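Local coordinates for phospho-2-dehydro-3-deoxyheptonate aldolase (PDB 3TQK), which probably catalyses the condensation of phosphoenolpyruvate with D-erythrose 4-phosphate to give DAHP, the first step of chorismate biosynthesis, at residues K271-Q276 / T321-D326; S300-G305 / L314-S319; A52-P57 / L85-V90; K275-L280 / V331-M336; K259-C264 / D292-M297. All coordinates share one frame; numbering follows the deposited sequence.

Contact 1: K271-Q276 / T321-D326. With MN (manganese (II) ion), chain B.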
# COMPACT_ATOMS: atom_id res chain seq x y z
N LYS A 271 21.09 7.37 -5.36
CA LYS A 271 20.68 8.78 -5.28
C LYS A 271 21.69 9.77 -5.92
O LYS A 271 21.45 10.99 -5.96
CB LYS A 271 20.39 9.18 -3.81
CG LYS A 271 18.99 9.76 -3.58
CD LYS A 271 18.00 8.69 -3.08
CE LYS A 271 16.53 9.16 -3.12
NZ LYS A 271 15.81 8.70 -4.35
N ASP A 272 22.81 9.25 -6.42
CA ASP A 272 23.84 10.07 -7.06
C ASP A 272 23.48 10.19 -8.55
O ASP A 272 23.57 9.21 -9.28
CB ASP A 272 25.22 9.41 -6.87
CG ASP A 272 26.38 10.35 -7.17
OD1 ASP A 272 26.15 11.41 -7.78
OD2 ASP A 272 27.52 10.02 -6.80
N HIS A 273 23.07 11.37 -8.99
CA HIS A 273 22.69 11.58 -10.40
C HIS A 273 23.84 11.35 -11.40
O HIS A 273 23.60 10.96 -12.55
CB HIS A 273 22.04 12.96 -10.60
CG HIS A 273 22.98 14.12 -10.40
ND1 HIS A 273 23.40 14.53 -9.16
CD2 HIS A 273 23.54 14.97 -11.29
CE1 HIS A 273 24.20 15.58 -9.29
NE2 HIS A 273 24.30 15.87 -10.58
N SER A 274 25.08 11.55 -10.96
CA SER A 274 26.27 11.37 -11.81
C SER A 274 26.71 9.91 -11.91
O SER A 274 27.75 9.62 -12.53
CB SER A 274 27.43 12.20 -11.25
OG SER A 274 27.76 11.76 -9.94
N LYS A 275 25.96 9.00 -11.29
CA LYS A 275 26.20 7.56 -11.39
C LYS A 275 25.25 6.90 -12.38
O LYS A 275 25.48 5.76 -12.78
CB LYS A 275 26.04 6.87 -10.02
CG LYS A 275 27.14 7.19 -9.01
CD LYS A 275 28.43 6.39 -9.27
CE LYS A 275 28.54 5.13 -8.39
NZ LYS A 275 29.97 4.67 -8.25
N GLN A 276 24.18 7.60 -12.78
CA GLN A 276 23.16 7.02 -13.69
C GLN A 276 23.81 6.50 -14.96
O GLN A 276 23.53 5.38 -15.40
CB GLN A 276 22.07 8.04 -14.04
CG GLN A 276 21.07 8.33 -12.92
CD GLN A 276 19.89 9.18 -13.37
OE1 GLN A 276 19.01 8.70 -14.09
NE2 GLN A 276 19.86 10.44 -12.94
N THR A 321 13.05 17.80 -6.09
CA THR A 321 13.12 16.54 -5.35
C THR A 321 14.47 15.85 -5.64
O THR A 321 15.52 16.41 -5.31
CB THR A 321 11.89 15.61 -5.67
OG1 THR A 321 11.75 15.43 -7.08
CG2 THR A 321 10.61 16.21 -5.11
N ASP A 322 14.47 14.66 -6.26
CA ASP A 322 15.72 13.91 -6.45
C ASP A 322 16.61 14.58 -7.51
O ASP A 322 16.14 15.32 -8.38
CB ASP A 322 15.46 12.44 -6.83
CG ASP A 322 14.79 11.62 -5.70
OD1 ASP A 322 15.02 11.91 -4.49
OD2 ASP A 322 14.06 10.67 -6.03
N LYS A 323 17.90 14.30 -7.42
CA LYS A 323 18.88 14.84 -8.36
C LYS A 323 18.69 14.21 -9.74
O LYS A 323 18.57 12.99 -9.87
CB LYS A 323 20.30 14.62 -7.83
CG LYS A 323 20.63 15.47 -6.59
CD LYS A 323 21.94 15.07 -5.89
CE LYS A 323 22.24 16.01 -4.71
NZ LYS A 323 23.22 15.45 -3.74
N CYS A 324 18.64 15.05 -10.76
CA CYS A 324 18.49 14.62 -12.15
C CYS A 324 19.72 15.01 -12.96
O CYS A 324 20.40 16.00 -12.65
CB CYS A 324 17.26 15.29 -12.77
SG CYS A 324 15.68 14.91 -11.96
N VAL A 325 20.01 14.23 -14.00
CA VAL A 325 21.01 14.63 -15.00
C VAL A 325 20.43 15.73 -15.90
O VAL A 325 19.21 15.84 -16.05
CB VAL A 325 21.52 13.44 -15.85
CG1 VAL A 325 22.11 12.37 -14.95
CG2 VAL A 325 20.40 12.85 -16.71
N ASP A 326 21.29 16.56 -16.48
CA ASP A 326 20.81 17.57 -17.44
C ASP A 326 20.51 16.91 -18.80
O ASP A 326 20.76 15.72 -18.99
CB ASP A 326 21.77 18.79 -17.53
CG ASP A 326 23.18 18.43 -17.99
OD1 ASP A 326 23.33 17.65 -18.96
OD2 ASP A 326 24.14 18.97 -17.40
MN MN B . 12.83 10.21 -7.95
O HOH W 1 19.09 12.78 -5.15
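Asp322 binds the manganese ion through OD2, with OD2 to MN at 2.3 Å. Cys58, His266 and Glu299 also bind this metal. The same carboxylate meets the ammonium group of Lys271 in a salt bridge. Lys271 NZ lies 3.1 Å from Asp322 OD2, a weak hydrogen bond, and 3.3 Å from Asp322 OD1. The two side chains cross obliquely. Bends at chi2 (96°) and chi4 (98°) carry NZ to the carboxylate. A water also links the two backbones. It donates to Lys271 O and accepts from Lys323 N.

Further along, the His273 ring crosses the side chain of Lys323 obliquely. Its ND1 is 3.4 Å from Lys323 CB, and its CD2 approaches Cys324 O. His273 CG sits in the crowded position between backbone N and carbonyl carbon (chi1 67°), which turns the ring onto the 321-326 segment. His273 ND1 is buried here with no polar partner in the model. Val325 CG1 touches both His273 O, at 3.2 Å, and Gln276 NE2, at 3.6 Å. The amide oxygen of Gln276 is held by the backbone N of Glu299, another metal ligand.

Asp322 thus shares its negative charge between a metal and a lysine. Both would be expected to keep the carboxylate ionised, and the lysine may offset part of the charge gathered round the manganese.

Contact 2: S300-G305 / L314-S319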
# COMPACT_ATOMS: atom_id res chain seq x y z
N SER A 300 15.92 12.91 -15.38
CA SER A 300 16.53 13.91 -16.24
C SER A 300 15.76 15.22 -16.19
O SER A 300 14.54 15.22 -16.05
CB SER A 300 16.56 13.38 -17.68
OG SER A 300 16.82 14.40 -18.63
N ASN A 301 16.46 16.34 -16.32
CA ASN A 301 15.80 17.66 -16.33
C ASN A 301 16.62 18.65 -17.16
O ASN A 301 17.60 18.27 -17.80
CB ASN A 301 15.59 18.18 -14.89
CG ASN A 301 14.24 18.91 -14.71
OD1 ASN A 301 13.76 19.64 -15.59
ND2 ASN A 301 13.64 18.72 -13.53
N LEU A 302 16.21 19.92 -17.16
CA LEU A 302 16.87 20.97 -17.92
C LEU A 302 18.21 21.35 -17.29
O LEU A 302 19.22 21.43 -17.99
CB LEU A 302 15.97 22.20 -18.04
CG LEU A 302 14.67 21.98 -18.81
CD1 LEU A 302 13.70 23.15 -18.60
CD2 LEU A 302 14.97 21.78 -20.30
N VAL A 303 18.19 21.60 -15.98
CA VAL A 303 19.42 21.89 -15.22
C VAL A 303 19.72 20.70 -14.31
O VAL A 303 18.80 20.06 -13.78
CB VAL A 303 19.26 23.18 -14.38
CG1 VAL A 303 20.52 23.47 -13.54
CG2 VAL A 303 18.93 24.37 -15.28
N ALA A 304 21.00 20.38 -14.15
CA ALA A 304 21.42 19.20 -13.38
C ALA A 304 21.23 19.39 -11.87
O ALA A 304 21.17 20.52 -11.36
CB ALA A 304 22.89 18.85 -13.70
N GLY A 305 21.13 18.26 -11.16
CA GLY A 305 21.10 18.23 -9.70
C GLY A 305 19.73 18.46 -9.10
O GLY A 305 18.72 18.09 -9.69
N LEU A 314 13.28 30.00 -6.83
CA LEU A 314 13.70 28.69 -7.34
C LEU A 314 14.45 28.83 -8.66
O LEU A 314 14.09 29.65 -9.50
CB LEU A 314 12.49 27.76 -7.53
CG LEU A 314 11.86 27.19 -6.26
CD1 LEU A 314 10.46 26.67 -6.53
CD2 LEU A 314 12.75 26.10 -5.67
N THR A 315 15.50 28.01 -8.83
CA THR A 315 16.19 27.88 -10.11
C THR A 315 15.23 27.22 -11.11
O THR A 315 14.65 26.18 -10.82
CB THR A 315 17.48 27.01 -9.99
OG1 THR A 315 18.40 27.63 -9.08
CG2 THR A 315 18.16 26.84 -11.35
N TYR A 316 15.04 27.87 -12.26
CA TYR A 316 14.20 27.33 -13.33
C TYR A 316 14.78 26.02 -13.85
O TYR A 316 16.00 25.88 -14.00
CB TYR A 316 14.05 28.34 -14.48
CG TYR A 316 13.24 27.84 -15.67
CD1 TYR A 316 11.85 27.82 -15.64
CD2 TYR A 316 13.88 27.40 -16.83
CE1 TYR A 316 11.10 27.36 -16.73
CE2 TYR A 316 13.14 26.95 -17.93
CZ TYR A 316 11.76 26.93 -17.87
OH TYR A 316 11.04 26.49 -18.96
N GLY A 317 13.90 25.05 -14.09
CA GLY A 317 14.26 23.79 -14.72
C GLY A 317 15.11 22.83 -13.91
O GLY A 317 15.61 21.84 -14.45
N GLN A 318 15.28 23.10 -12.61
CA GLN A 318 16.06 22.20 -11.75
C GLN A 318 15.15 21.44 -10.77
O GLN A 318 14.21 22.01 -10.21
CB GLN A 318 17.11 22.99 -10.98
CG GLN A 318 18.15 22.11 -10.33
CD GLN A 318 19.12 22.90 -9.48
OE1 GLN A 318 18.71 23.77 -8.72
NE2 GLN A 318 20.40 22.59 -9.62
N SER A 319 15.45 20.16 -10.57
CA SER A 319 14.62 19.32 -9.71
C SER A 319 14.50 19.90 -8.31
O SER A 319 15.47 20.38 -7.73
CB SER A 319 15.16 17.90 -9.61
OG SER A 319 14.32 17.10 -8.79
O HOH W 2 17.44 18.66 -11.90
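Gln318 reaches across to the 300-305 segment on the face it shares with Val303. Its chain is extended, with CG anti to the backbone N (chi1 -166°). Its amide tip reaches Ala304 O in a bond of 2.8 Å from NE2. The bond is almost straight, at 178°, and lies in both the amide plane and the carbonyl plane. On the way the chain crosses Val303 obliquely, with Gln318 NE2 4.0 Å from Val303 CG1. The other valine branch, CG2, turns to Tyr316 O at 3.5 Å. Leu302 and Tyr316 also cross obliquely, with Leu302 CD1 at 3.9 Å from Tyr316 CE2.

Between these pairs, Gly317 O accepts from Val303 N at 3.0 Å, the donor standing above the carbonyl plane. Leu302 N adds a weak bond to the same oxygen. That N-H is also held by Asn301 OD1 of its own segment, at 2.9 Å. Gly317 ends the central pair of a type II turn from Thr315 to Gln318. It has positive phi and lies close against Leu302 CB. One water ties the far end together, donating to Val303 O and Gly305 O and accepting from Ser319 N.

The two segments run alongside in parallel as a short, loosely bonded strand pair, apart from the barrel sheet. Helix 63-80 meets Leu302 through Tyr69 and Lys72, and Tyr316 OH bonds to Glu68. Ser319 OG turns to the loop at Asp322 O.

Contact 3: A52-P57 / L85-V90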
# COMPACT_ATOMS: atom_id res chain seq x y z
N ALA A 52 12.84 0.42 -24.40
CA ALA A 52 11.96 1.50 -23.94
C ALA A 52 12.72 2.37 -22.95
O ALA A 52 13.45 1.84 -22.11
CB ALA A 52 10.72 0.95 -23.27
N VAL A 53 12.56 3.68 -23.05
CA VAL A 53 13.27 4.61 -22.17
C VAL A 53 12.26 5.58 -21.58
O VAL A 53 11.66 6.38 -22.31
CB VAL A 53 14.37 5.39 -22.92
CG1 VAL A 53 15.04 6.38 -21.99
CG2 VAL A 53 15.41 4.41 -23.49
N VAL A 54 12.07 5.45 -20.27
CA VAL A 54 11.18 6.31 -19.51
C VAL A 54 12.06 7.36 -18.86
O VAL A 54 12.80 7.07 -17.93
CB VAL A 54 10.42 5.53 -18.42
CG1 VAL A 54 9.59 6.50 -17.54
CG2 VAL A 54 9.55 4.46 -19.06
N VAL A 55 11.98 8.58 -19.38
CA VAL A 55 12.96 9.58 -19.08
C VAL A 55 12.28 10.90 -18.80
O VAL A 55 11.39 11.32 -19.52
CB VAL A 55 13.97 9.73 -20.25
CG1 VAL A 55 13.26 10.15 -21.53
CG2 VAL A 55 15.05 10.73 -19.90
N GLY A 56 12.69 11.55 -17.72
CA GLY A 56 12.16 12.86 -17.40
C GLY A 56 12.50 13.26 -15.99
O GLY A 56 13.31 12.60 -15.34
N PRO A 57 11.89 14.36 -15.52
CA PRO A 57 12.12 14.89 -14.17
C PRO A 57 11.72 13.91 -13.08
O PRO A 57 10.81 13.10 -13.28
CB PRO A 57 11.20 16.11 -14.13
CG PRO A 57 11.07 16.52 -15.56
CD PRO A 57 11.04 15.26 -16.32
N LEU A 85 12.20 3.43 -27.84
CA LEU A 85 10.90 4.05 -27.62
C LEU A 85 11.02 4.98 -26.42
O LEU A 85 11.26 4.53 -25.30
CB LEU A 85 9.81 3.00 -27.36
CG LEU A 85 8.40 3.55 -27.12
CD1 LEU A 85 7.87 4.33 -28.33
CD2 LEU A 85 7.43 2.43 -26.74
N ILE A 86 10.90 6.29 -26.67
CA ILE A 86 11.02 7.31 -25.64
C ILE A 86 9.65 7.59 -25.07
O ILE A 86 8.70 7.87 -25.82
CB ILE A 86 11.64 8.62 -26.17
CG1 ILE A 86 13.12 8.40 -26.50
CG2 ILE A 86 11.52 9.72 -25.12
CD1 ILE A 86 13.73 9.48 -27.34
N ILE A 87 9.55 7.48 -23.75
CA ILE A 87 8.33 7.77 -23.01
C ILE A 87 8.68 8.80 -21.96
O ILE A 87 9.60 8.59 -21.18
CB ILE A 87 7.76 6.53 -22.31
CG1 ILE A 87 7.45 5.43 -23.33
CG2 ILE A 87 6.50 6.92 -21.51
CD1 ILE A 87 6.95 4.16 -22.71
N MSE A 88 7.97 9.91 -21.94
CA MSE A 88 8.31 10.94 -20.98
C MSE A 88 7.73 10.70 -19.60
O MSE A 88 6.54 10.44 -19.45
CB MSE A 88 7.85 12.32 -21.38
CG MSE A 88 8.20 13.29 -20.25
SE MSE A 88 8.28 15.00 -20.87
CE MSE A 88 8.29 16.07 -19.21
N ARG A 89 8.60 10.86 -18.61
CA ARG A 89 8.27 10.66 -17.22
C ARG A 89 7.54 11.90 -16.70
O ARG A 89 8.09 13.01 -16.68
CB ARG A 89 9.58 10.43 -16.47
CG ARG A 89 9.48 10.09 -15.02
CD ARG A 89 10.85 10.24 -14.35
NE ARG A 89 10.64 10.34 -12.92
CZ ARG A 89 10.56 9.31 -12.09
NH1 ARG A 89 10.73 8.07 -12.52
NH2 ARG A 89 10.32 9.53 -10.80
N VAL A 90 6.29 11.71 -16.30
CA VAL A 90 5.48 12.81 -15.79
C VAL A 90 4.91 12.40 -14.43
O VAL A 90 3.76 11.97 -14.33
CB VAL A 90 4.33 13.17 -16.78
CG1 VAL A 90 3.77 14.54 -16.46
CG2 VAL A 90 4.82 13.13 -18.23
O HOH W 3 13.16 7.76 -14.69
O HOH W 4 8.10 13.68 -13.98
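The tight part is the backbone pairing of strands 52-56 and 85-89. Four N-H...O bonds join the two parallel strands, the shortest from Val53 N to Leu85 O at 2.7 Å. Val54 CA adds a CA-H...O contact to Ile87 O at 3.2 Å. On one face Val55 CG1 lies beside Ile86 CG2, both side chains pointing the same way. Gly56 comes close to Arg89, whose CB is 3.5 Å from Gly56 N.

Toward the C-terminal end strand pairing stops and waters take part, although the residues stay buried. Arg89 extends from CG to NE with CG anti to the backbone N (chi1 -175°). Its NE bonds Pro57 O at 2.8 Å, bent to 133°, with the oxygen in the guanidinium plane and NE above the carbonyl plane of Pro57. One water donates to Pro57 O and Arg89 O. A second weakly joins Arg89 NH1 to Val54 O. Arg89 NH2 also bonds Cys58 O.

Helix 63-80 connects the strands and touches Val55, Ile86 and Met88. This is a beta-alpha-beta unit of a TIM barrel. Its C-terminal end brings Arg89 close to the manganese ligands Glu299 and His266, as suits an active site at that barrel mouth.

Contact 4: K275-L280 / V331-M336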
# COMPACT_ATOMS: atom_id res chain seq x y z
N LYS A 275 25.96 9.00 -11.29
CA LYS A 275 26.20 7.56 -11.39
C LYS A 275 25.25 6.90 -12.38
O LYS A 275 25.48 5.76 -12.78
CB LYS A 275 26.04 6.87 -10.02
CG LYS A 275 27.14 7.19 -9.01
CD LYS A 275 28.43 6.39 -9.27
CE LYS A 275 28.54 5.13 -8.39
NZ LYS A 275 29.97 4.67 -8.25
N GLN A 276 24.18 7.60 -12.78
CA GLN A 276 23.16 7.02 -13.69
C GLN A 276 23.81 6.50 -14.96
O GLN A 276 23.53 5.38 -15.40
CB GLN A 276 22.07 8.04 -14.04
CG GLN A 276 21.07 8.33 -12.92
CD GLN A 276 19.89 9.18 -13.37
OE1 GLN A 276 19.01 8.70 -14.09
NE2 GLN A 276 19.86 10.44 -12.94
N ILE A 277 24.71 7.32 -15.51
CA ILE A 277 25.40 7.00 -16.76
C ILE A 277 26.31 5.79 -16.63
O ILE A 277 26.56 5.11 -17.63
CB ILE A 277 26.20 8.23 -17.30
CG1 ILE A 277 26.45 8.09 -18.81
CG2 ILE A 277 27.52 8.43 -16.54
CD1 ILE A 277 27.01 9.35 -19.47
N SER A 278 26.81 5.50 -15.44
CA SER A 278 27.70 4.35 -15.28
C SER A 278 26.89 3.08 -15.06
O SER A 278 27.28 2.01 -15.53
CB SER A 278 28.75 4.58 -14.18
OG SER A 278 28.20 4.38 -12.89
N VAL A 279 25.76 3.19 -14.36
CA VAL A 279 24.78 2.10 -14.30
C VAL A 279 24.28 1.78 -15.71
O VAL A 279 24.19 0.61 -16.08
CB VAL A 279 23.59 2.44 -13.37
CG1 VAL A 279 22.44 1.41 -13.54
CG2 VAL A 279 24.05 2.51 -11.91
N LEU A 280 23.99 2.81 -16.51
CA LEU A 280 23.55 2.62 -17.90
C LEU A 280 24.61 1.92 -18.76
O LEU A 280 24.27 1.10 -19.62
CB LEU A 280 23.17 3.96 -18.54
CG LEU A 280 22.52 3.86 -19.92
CD1 LEU A 280 21.22 3.07 -19.87
CD2 LEU A 280 22.28 5.23 -20.49
N VAL A 331 21.05 13.12 -23.73
CA VAL A 331 21.28 12.81 -25.14
C VAL A 331 22.41 11.78 -25.28
O VAL A 331 22.31 10.86 -26.09
CB VAL A 331 21.61 14.07 -25.97
CG1 VAL A 331 22.12 13.70 -27.35
CG2 VAL A 331 20.38 14.97 -26.08
N LYS A 332 23.47 11.92 -24.49
CA LYS A 332 24.56 10.95 -24.53
C LYS A 332 24.07 9.56 -24.14
O LYS A 332 24.51 8.56 -24.70
CB LYS A 332 25.72 11.34 -23.60
CG LYS A 332 26.85 12.08 -24.30
CD LYS A 332 26.69 13.60 -24.24
CE LYS A 332 27.49 14.22 -23.07
NZ LYS A 332 28.90 14.53 -23.46
N MSE A 333 23.19 9.52 -23.16
CA MSE A 333 22.65 8.26 -22.68
C MSE A 333 21.78 7.61 -23.76
O MSE A 333 21.84 6.40 -23.94
CB MSE A 333 21.89 8.49 -21.37
CG MSE A 333 22.82 8.91 -20.24
SE MSE A 333 21.93 9.55 -18.65
CE MSE A 333 21.62 7.81 -17.80
N LEU A 334 21.01 8.41 -24.49
CA LEU A 334 20.22 7.88 -25.61
C LEU A 334 21.16 7.33 -26.69
O LEU A 334 20.94 6.24 -27.21
CB LEU A 334 19.28 8.95 -26.17
CG LEU A 334 18.17 9.47 -25.25
CD1 LEU A 334 17.50 10.69 -25.85
CD2 LEU A 334 17.12 8.40 -24.94
N GLU A 335 22.22 8.07 -27.01
CA GLU A 335 23.23 7.60 -27.95
C GLU A 335 23.75 6.22 -27.52
O GLU A 335 23.83 5.30 -28.33
CB GLU A 335 24.41 8.59 -28.07
CG GLU A 335 24.08 9.89 -28.81
CD GLU A 335 25.18 10.96 -28.68
OE1 GLU A 335 26.33 10.61 -28.30
OE2 GLU A 335 24.91 12.15 -28.95
N MSE A 336 24.10 6.09 -26.24
CA MSE A 336 24.61 4.83 -25.71
C MSE A 336 23.61 3.70 -25.87
O MSE A 336 24.00 2.59 -26.22
CB MSE A 336 24.96 4.97 -24.24
CG MSE A 336 26.20 5.79 -23.97
SE MSE A 336 26.24 6.34 -22.11
CE MSE A 336 26.65 4.61 -21.30
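Lys275 O is gripped by two backbone donors near the start of helix 276-289. Val279 N and Ser278 N each reach it at 3.0 Å. Next along the chain, Gln276 O takes Leu280 N at 2.8 Å. These bonds shape the turn that carries Ile277 and Leu280. No hydrogen bond crosses to the 331-336 segment, and the contact is apolar.

Leu280 and Met333 form its tightest point. Leu280 CD2 presses on Met333 CB at 3.4 Å, closer than usual for two carbons. Leu280 CG is anti to the backbone N, and the side chain crosses Met333 obliquely. The selenomethionine bends at chi3 (85°), which brings its CE to Gln276 CB at 3.8 Å.

The two helices run side by side in the same direction, 3° apart, with short axes 10.7 Å from each other. They belong to the outer helical layer of the TIM barrel, where helices flanking successive strands are parallel. Strand 293-299 lies beneath, and its Ile298 touches both Gln276 and Met333.

Met336, also selenomethionine, crosses Ile277 at about a right angle. Its SE lies 3.7 Å from Ile277 CG1. A bend at chi3 (72°) then brings its CE to Ile277 O, also at 3.7 Å. On the other side of helix 327-344, Leu334 meets Phe80 of helix 63-80.

Contact 5: K259-C264 / D292-M297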
# COMPACT_ATOMS: atom_id res chain seq x y z
N LYS A 259 9.57 -9.03 -19.99
CA LYS A 259 11.00 -8.77 -19.75
C LYS A 259 11.22 -7.77 -18.60
O LYS A 259 10.28 -7.34 -17.95
CB LYS A 259 11.69 -8.29 -21.03
CG LYS A 259 11.44 -9.14 -22.26
CD LYS A 259 11.98 -10.54 -22.16
CE LYS A 259 12.03 -11.15 -23.57
NZ LYS A 259 12.76 -12.42 -23.59
N VAL A 260 12.49 -7.40 -18.39
CA VAL A 260 12.92 -6.61 -17.24
C VAL A 260 13.24 -5.17 -17.64
O VAL A 260 13.89 -4.93 -18.66
CB VAL A 260 14.19 -7.23 -16.62
CG1 VAL A 260 14.77 -6.33 -15.55
CG2 VAL A 260 13.89 -8.62 -16.05
N MSE A 261 12.77 -4.23 -16.83
CA MSE A 261 13.18 -2.83 -16.91
C MSE A 261 14.12 -2.51 -15.74
O MSE A 261 13.91 -2.99 -14.63
CB MSE A 261 11.95 -1.91 -16.86
CG MSE A 261 12.29 -0.42 -16.70
SE MSE A 261 10.71 0.72 -16.74
CE MSE A 261 10.13 0.45 -18.60
N ILE A 262 15.13 -1.67 -15.99
CA ILE A 262 16.05 -1.26 -14.93
C ILE A 262 16.06 0.26 -14.71
O ILE A 262 16.27 1.03 -15.64
CB ILE A 262 17.48 -1.77 -15.20
CG1 ILE A 262 17.46 -3.26 -15.53
CG2 ILE A 262 18.38 -1.50 -13.99
CD1 ILE A 262 18.81 -3.87 -15.79
N ASP A 263 15.82 0.68 -13.48
CA ASP A 263 15.92 2.09 -13.10
C ASP A 263 17.39 2.42 -12.94
O ASP A 263 18.06 1.79 -12.13
CB ASP A 263 15.18 2.31 -11.77
CG ASP A 263 14.95 3.79 -11.45
OD1 ASP A 263 15.65 4.66 -12.02
OD2 ASP A 263 14.07 4.08 -10.60
N CYS A 264 17.91 3.37 -13.72
CA CYS A 264 19.30 3.80 -13.53
C CYS A 264 19.48 4.68 -12.29
O CYS A 264 20.62 4.91 -11.86
CB CYS A 264 19.80 4.59 -14.75
SG CYS A 264 19.71 3.69 -16.28
N ASP A 292 16.94 -9.86 -22.51
CA ASP A 292 16.23 -9.89 -21.21
C ASP A 292 15.81 -8.51 -20.69
O ASP A 292 14.76 -8.38 -20.07
CB ASP A 292 17.08 -10.56 -20.12
CG ASP A 292 17.23 -12.06 -20.32
OD1 ASP A 292 16.38 -12.70 -20.97
OD2 ASP A 292 18.21 -12.61 -19.78
N ILE A 293 16.68 -7.52 -20.89
CA ILE A 293 16.39 -6.14 -20.50
C ILE A 293 15.69 -5.50 -21.68
O ILE A 293 16.22 -5.50 -22.80
CB ILE A 293 17.67 -5.35 -20.16
CG1 ILE A 293 18.43 -6.00 -18.99
CG2 ILE A 293 17.32 -3.91 -19.81
CD1 ILE A 293 19.88 -5.49 -18.79
N PHE A 294 14.48 -4.98 -21.46
CA PHE A 294 13.75 -4.25 -22.50
C PHE A 294 13.75 -2.75 -22.33
O PHE A 294 13.48 -2.02 -23.30
CB PHE A 294 12.29 -4.72 -22.60
CG PHE A 294 11.37 -4.08 -21.58
CD1 PHE A 294 10.78 -2.85 -21.82
CD2 PHE A 294 11.07 -4.75 -20.40
CE1 PHE A 294 9.92 -2.28 -20.91
CE2 PHE A 294 10.20 -4.18 -19.46
CZ PHE A 294 9.63 -2.94 -19.72
N GLY A 295 14.03 -2.27 -21.12
CA GLY A 295 13.84 -0.85 -20.80
C GLY A 295 14.69 -0.34 -19.65
O GLY A 295 15.22 -1.12 -18.86
N VAL A 296 14.83 0.99 -19.61
CA VAL A 296 15.48 1.67 -18.50
C VAL A 296 14.68 2.90 -18.09
O VAL A 296 13.80 3.36 -18.83
CB VAL A 296 16.93 2.08 -18.86
CG1 VAL A 296 17.76 0.84 -19.17
CG2 VAL A 296 16.95 3.05 -20.05
N MSE A 297 14.95 3.39 -16.88
CA MSE A 297 14.43 4.68 -16.43
C MSE A 297 15.60 5.60 -16.16
O MSE A 297 16.60 5.18 -15.59
CB MSE A 297 13.62 4.55 -15.15
CG MSE A 297 12.69 3.35 -15.10
SE MSE A 297 11.39 3.53 -13.65
CE MSE A 297 10.51 5.18 -14.24
O HOH W 5 15.64 -12.49 -23.77
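Strands 260-263 and 293-297 run parallel, with their directions 22° apart. Five backbone hydrogen bonds join the segments. The first runs from Val260 N to Asp292 O and the last from Cys264 N to Met297 O, at 2.9 Å. The register slips by one between Val260 and Met261. This beta bulge leaves Phe294 as the extra residue, its N bonded to Val260 O.

Phe294 CG takes the crowded position between backbone N and carbonyl carbon (chi1 82°). The ring turns back to the first strand, with its edge at Lys259 O and CE2 3.5 Å from that oxygen. Met261 crosses it obliquely, and its CE lies 3.6 Å from Phe294 CE1. Met261 and Met297, both selenomethionine, cross at about a right angle, with Met261 SE 3.7 Å from Met297 CG. On the other face Ile262 CD1 touches Ile293 CD1 at 3.6 Å, beneath helices 241-253 and 276-289. At the N-terminal end, a water bridges Lys259 NZ and Asp292 OD1.

Asp263 bonds His266 ND1 and makes a salt bridge to Lys183, so it probably helps to position this manganese ligand from the second shell. These are neighbouring strands of the closed eight-stranded TIM barrel, with the metal site beyond their C-terminal ends.

Contacts 3 and 5 share one barrel sheet. Strand 51-56 lies next to strand 293-299, and Ala52 N reaches Phe294 O at 2.8 Å. Inside the barrel, Met297 CE packs on Arg89 NH1 at 3.4 Å. Contact 4 lies outside this wall, where Leu280 CD1 touches Cys264 SG of contact 5 at 3.9 Å. Contacts 1 and 4 overlap at Lys275 and Gln276. Contact 2 is nested inside the loop that contact 1 closes, with Cys324 O 2.8 Å from Gly305 N. Contact 1 supplies the metal ligand Asp322. By nearest atoms, the Arg89 side chain of contact 3 is about 4 Å from the manganese, and the Asp263 side chain of contact 5 about 7 Å.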